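Local atomic coordinates of positive phenol-degradative gene regulator (Ralstonia sp. E2, PDB entry 5FRV), a protein that probably activates transcription of phenol-degradation genes, binding ATP and DNA as sigma-54-dependent regulators do, with a sensory portion that takes up p-cresol. Residues F128-S133 with P183-L188. Sequence-based numbering, arbitrary orientation.
Sequences FLWEDS and PHCRIL. With ZN (zinc ion), chain C; PCR (p-cresol), chain D.
Trp130 and Cys185, partners in an antiparallel hydrogen-bonded pair, serve two different sites from one face of the sheet: the indole reaches the bound p-cresol, while the thiolate holds a zinc ion. Trp130 CB touches Cys185 CB at 3.5 Å. The pair is tied by backbone bonds in both directions, Trp130 N to Cys185 O and Cys185 N to Trp130 O. Phe128 and Ile187 form a second hydrogen-bonded pair, again with bonds both ways. Between them, on the other face, Leu129 and Arg186 make a non-hydrogen-bonded pair. There Leu129 lays CD1 over one face of the His184 imidazole, 3.5 Å from its centroid, and Pro183 CG lies toward the rim of the opposite face.

On the ligand side, Ile187 touches both aromatic side chains of the face. Its CG2 methyl sits over the six-membered ring of Trp130, 3.5 Å from the centroid and 10° off the normal, in a CH-pi contact. With CG1 between backbone N and carbonyl carbon (chi1 78°), Ile187 CG1 lies 3.8 Å from Phe128 CB, and its CD1 turns back to the Trp130 benzo ring and the cresol. The Phe128 ring offers a face to p-cresol CD2, which lies over its centre. Trp130 NE1 donates to the cresol OH over 2.9 Å, with a somewhat bent N-H...O angle of 145°; His102 also hydrogen-bonds the ligand.

Cys185 SG binds zinc at 2.2 Å, and Cys151, Glu174 and Cys177 complete the site. These neighbouring strands of the V4R domain thus combine phenol recognition, through an apolar wall and an indole N-H directed at the hydroxyl, with one of the four ligands of a zinc site whose three thiolates and one carboxylate would more than balance the metal's two positive charges.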
loop_
_atom_site.group_PDB
_atom_site.type_symbol
_atom_site.label_atom_id
_atom_site.label_comp_id
_atom_site.label_asym_id
_atom_site.label_seq_id
_atom_site.Cartn_x
_atom_site.Cartn_y
_atom_site.Cartn_z
ATOM N N PHE A 128 -21.904 -9.635 -3.083
ATOM C CA PHE A 128 -21.241 -8.675 -3.967
ATOM C C PHE A 128 -20.421 -9.353 -5.053
ATOM O O PHE A 128 -19.844 -10.425 -4.828
ATOM C CB PHE A 128 -20.310 -7.742 -3.173
ATOM C CG PHE A 128 -20.987 -7.035 -2.029
ATOM C CD1 PHE A 128 -21.210 -7.685 -0.832
ATOM C CD2 PHE A 128 -21.377 -5.716 -2.150
ATOM C CE1 PHE A 128 -21.839 -7.045 0.210
ATOM C CE2 PHE A 128 -22.006 -5.071 -1.103
ATOM C CZ PHE A 128 -22.234 -5.735 0.069
ATOM N N LEU A 129 -20.361 -8.692 -6.211
ATOM C CA LEU A 129 -19.464 -9.048 -7.309
ATOM C C LEU A 129 -18.162 -8.245 -7.226
ATOM O O LEU A 129 -18.178 -7.033 -6.967
ATOM C CB LEU A 129 -20.132 -8.792 -8.657
ATOM C CG LEU A 129 -19.277 -9.095 -9.893
ATOM C CD1 LEU A 129 -19.064 -10.604 -10.049
ATOM C CD2 LEU A 129 -19.880 -8.503 -11.164
ATOM N N TRP A 130 -17.053 -8.937 -7.453
ATOM C CA TRP A 130 -15.717 -8.345 -7.495
ATOM C C TRP A 130 -15.070 -8.521 -8.869
ATOM O O TRP A 130 -14.670 -9.628 -9.229
ATOM C CB TRP A 130 -14.822 -8.987 -6.439
ATOM C CG TRP A 130 -14.915 -8.401 -5.055
ATOM C CD1 TRP A 130 -15.566 -7.264 -4.683
ATOM C CD2 TRP A 130 -14.320 -8.935 -3.861
ATOM N NE1 TRP A 130 -15.412 -7.053 -3.326
ATOM C CE2 TRP A 130 -14.647 -8.067 -2.806
ATOM C CE3 TRP A 130 -13.524 -10.051 -3.590
ATOM C CZ2 TRP A 130 -14.212 -8.286 -1.504
ATOM C CZ3 TRP A 130 -13.116 -10.281 -2.284
ATOM C CH2 TRP A 130 -13.451 -9.395 -1.265
ATOM N N GLU A 131 -14.941 -7.440 -9.628
ATOM C CA GLU A 131 -14.202 -7.524 -10.891
ATOM C C GLU A 131 -12.844 -6.832 -10.796
ATOM O O GLU A 131 -12.718 -5.779 -10.170
ATOM C CB GLU A 131 -15.036 -6.926 -12.020
ATOM C CG GLU A 131 -16.344 -7.687 -12.263
ATOM C CD GLU A 131 -17.249 -6.998 -13.272
ATOM O OE1 GLU A 131 -18.034 -6.113 -12.856
ATOM O OE2 GLU A 131 -17.170 -7.330 -14.481
ATOM N N ASP A 132 -11.835 -7.450 -11.406
ATOM C CA ASP A 132 -10.460 -6.926 -11.443
ATOM C C ASP A 132 -9.817 -6.821 -10.052
ATOM O O ASP A 132 -9.084 -5.863 -9.774
ATOM C CB ASP A 132 -10.423 -5.552 -12.124
ATOM C CG ASP A 132 -11.211 -5.525 -13.422
ATOM O OD1 ASP A 132 -10.765 -6.161 -14.405
ATOM O OD2 ASP A 132 -12.284 -4.878 -13.455
ATOM N N SER A 133 -10.082 -7.807 -9.197
ATOM C CA SER A 133 -9.432 -7.880 -7.893
ATOM C C SER A 133 -7.917 -7.807 -8.071
ATOM O O SER A 133 -7.333 -8.669 -8.733
ATOM C CB SER A 133 -9.809 -9.166 -7.167
ATOM O OG SER A 133 -11.222 -9.279 -7.003
ATOM N N PRO A 183 -13.925 -16.455 -13.529
ATOM C CA PRO A 183 -13.882 -15.188 -14.268
ATOM C C PRO A 183 -13.843 -13.949 -13.361
ATOM O O PRO A 183 -13.344 -12.902 -13.766
ATOM C CB PRO A 183 -15.175 -15.225 -15.094
ATOM C CG PRO A 183 -16.096 -16.107 -14.308
ATOM C CD PRO A 183 -15.207 -17.159 -13.706
ATOM N N HIS A 184 -14.364 -14.074 -12.145
ATOM C CA HIS A 184 -14.431 -12.955 -11.219
ATOM C C HIS A 184 -14.490 -13.505 -9.805
ATOM O O HIS A 184 -14.483 -14.725 -9.615
ATOM C CB HIS A 184 -15.641 -12.066 -11.525
ATOM C CG HIS A 184 -16.913 -12.828 -11.739
ATOM N ND1 HIS A 184 -17.490 -13.610 -10.760
ATOM C CD2 HIS A 184 -17.721 -12.927 -12.823
ATOM C CE1 HIS A 184 -18.597 -14.157 -11.229
ATOM N NE2 HIS A 184 -18.760 -13.758 -12.479
ATOM N N CYS A 185 -14.519 -12.615 -8.813
ATOM C CA CYS A 185 -14.714 -13.034 -7.428
ATOM C C CYS A 185 -16.141 -12.702 -7.044
ATOM O O CYS A 185 -16.777 -11.865 -7.676
ATOM C CB CYS A 185 -13.727 -12.343 -6.469
ATOM S SG CYS A 185 -11.958 -12.529 -6.834
ATOM N N ARG A 186 -16.644 -13.367 -6.017
ATOM C CA ARG A 186 -18.001 -13.138 -5.537
ATOM C C ARG A 186 -18.077 -13.521 -4.070
ATOM O O ARG A 186 -17.597 -14.580 -3.658
ATOM C CB ARG A 186 -19.003 -13.930 -6.365
ATOM C CG ARG A 186 -20.423 -13.879 -5.891
ATOM C CD ARG A 186 -21.314 -14.577 -6.909
ATOM N NE ARG A 186 -22.617 -14.934 -6.356
ATOM C CZ ARG A 186 -22.855 -16.065 -5.699
ATOM N NH1 ARG A 186 -21.870 -16.935 -5.503
ATOM N NH2 ARG A 186 -24.074 -16.322 -5.230
ATOM N N ILE A 187 -18.678 -12.646 -3.271
ATOM C CA ILE A 187 -18.576 -12.769 -1.830
ATOM C C ILE A 187 -19.943 -12.730 -1.130
ATOM O O ILE A 187 -20.939 -12.255 -1.678
ATOM C CB ILE A 187 -17.672 -11.649 -1.234
ATOM C CG1 ILE A 187 -18.443 -10.324 -1.156
ATOM C CG2 ILE A 187 -16.372 -11.505 -2.056
ATOM C CD1 ILE A 187 -17.636 -9.145 -0.609
ATOM N N LEU A 188 -19.951 -13.244 0.091
ATOM C CA LEU A 188 -21.134 -13.234 0.942
ATOM C C LEU A 188 -20.781 -12.814 2.354
ATOM O O LEU A 188 -19.869 -13.384 2.974
ATOM C CB LEU A 188 -21.794 -14.619 0.972
ATOM C CG LEU A 188 -22.925 -14.766 1.994
ATOM C CD1 LEU A 188 -24.092 -13.871 1.602
ATOM C CD2 LEU A 188 -23.357 -16.232 2.162
HETATM ZN ZN ZN C . -10.875 -13.330 -5.102
HETATM C CB PCR D . -19.476 -3.691 2.219
HETATM C CG PCR D . -18.371 -3.977 1.225
HETATM C CD1 PCR D . -17.194 -3.247 1.267
HETATM C CE1 PCR D . -16.196 -3.505 0.346
HETATM C CD2 PCR D . -18.549 -4.965 0.267
HETATM C CE2 PCR D . -17.558 -5.224 -0.653
HETATM C CZ PCR D . -16.381 -4.492 -0.611
HETATM O OH PCR D . -15.366 -4.745 -1.532
#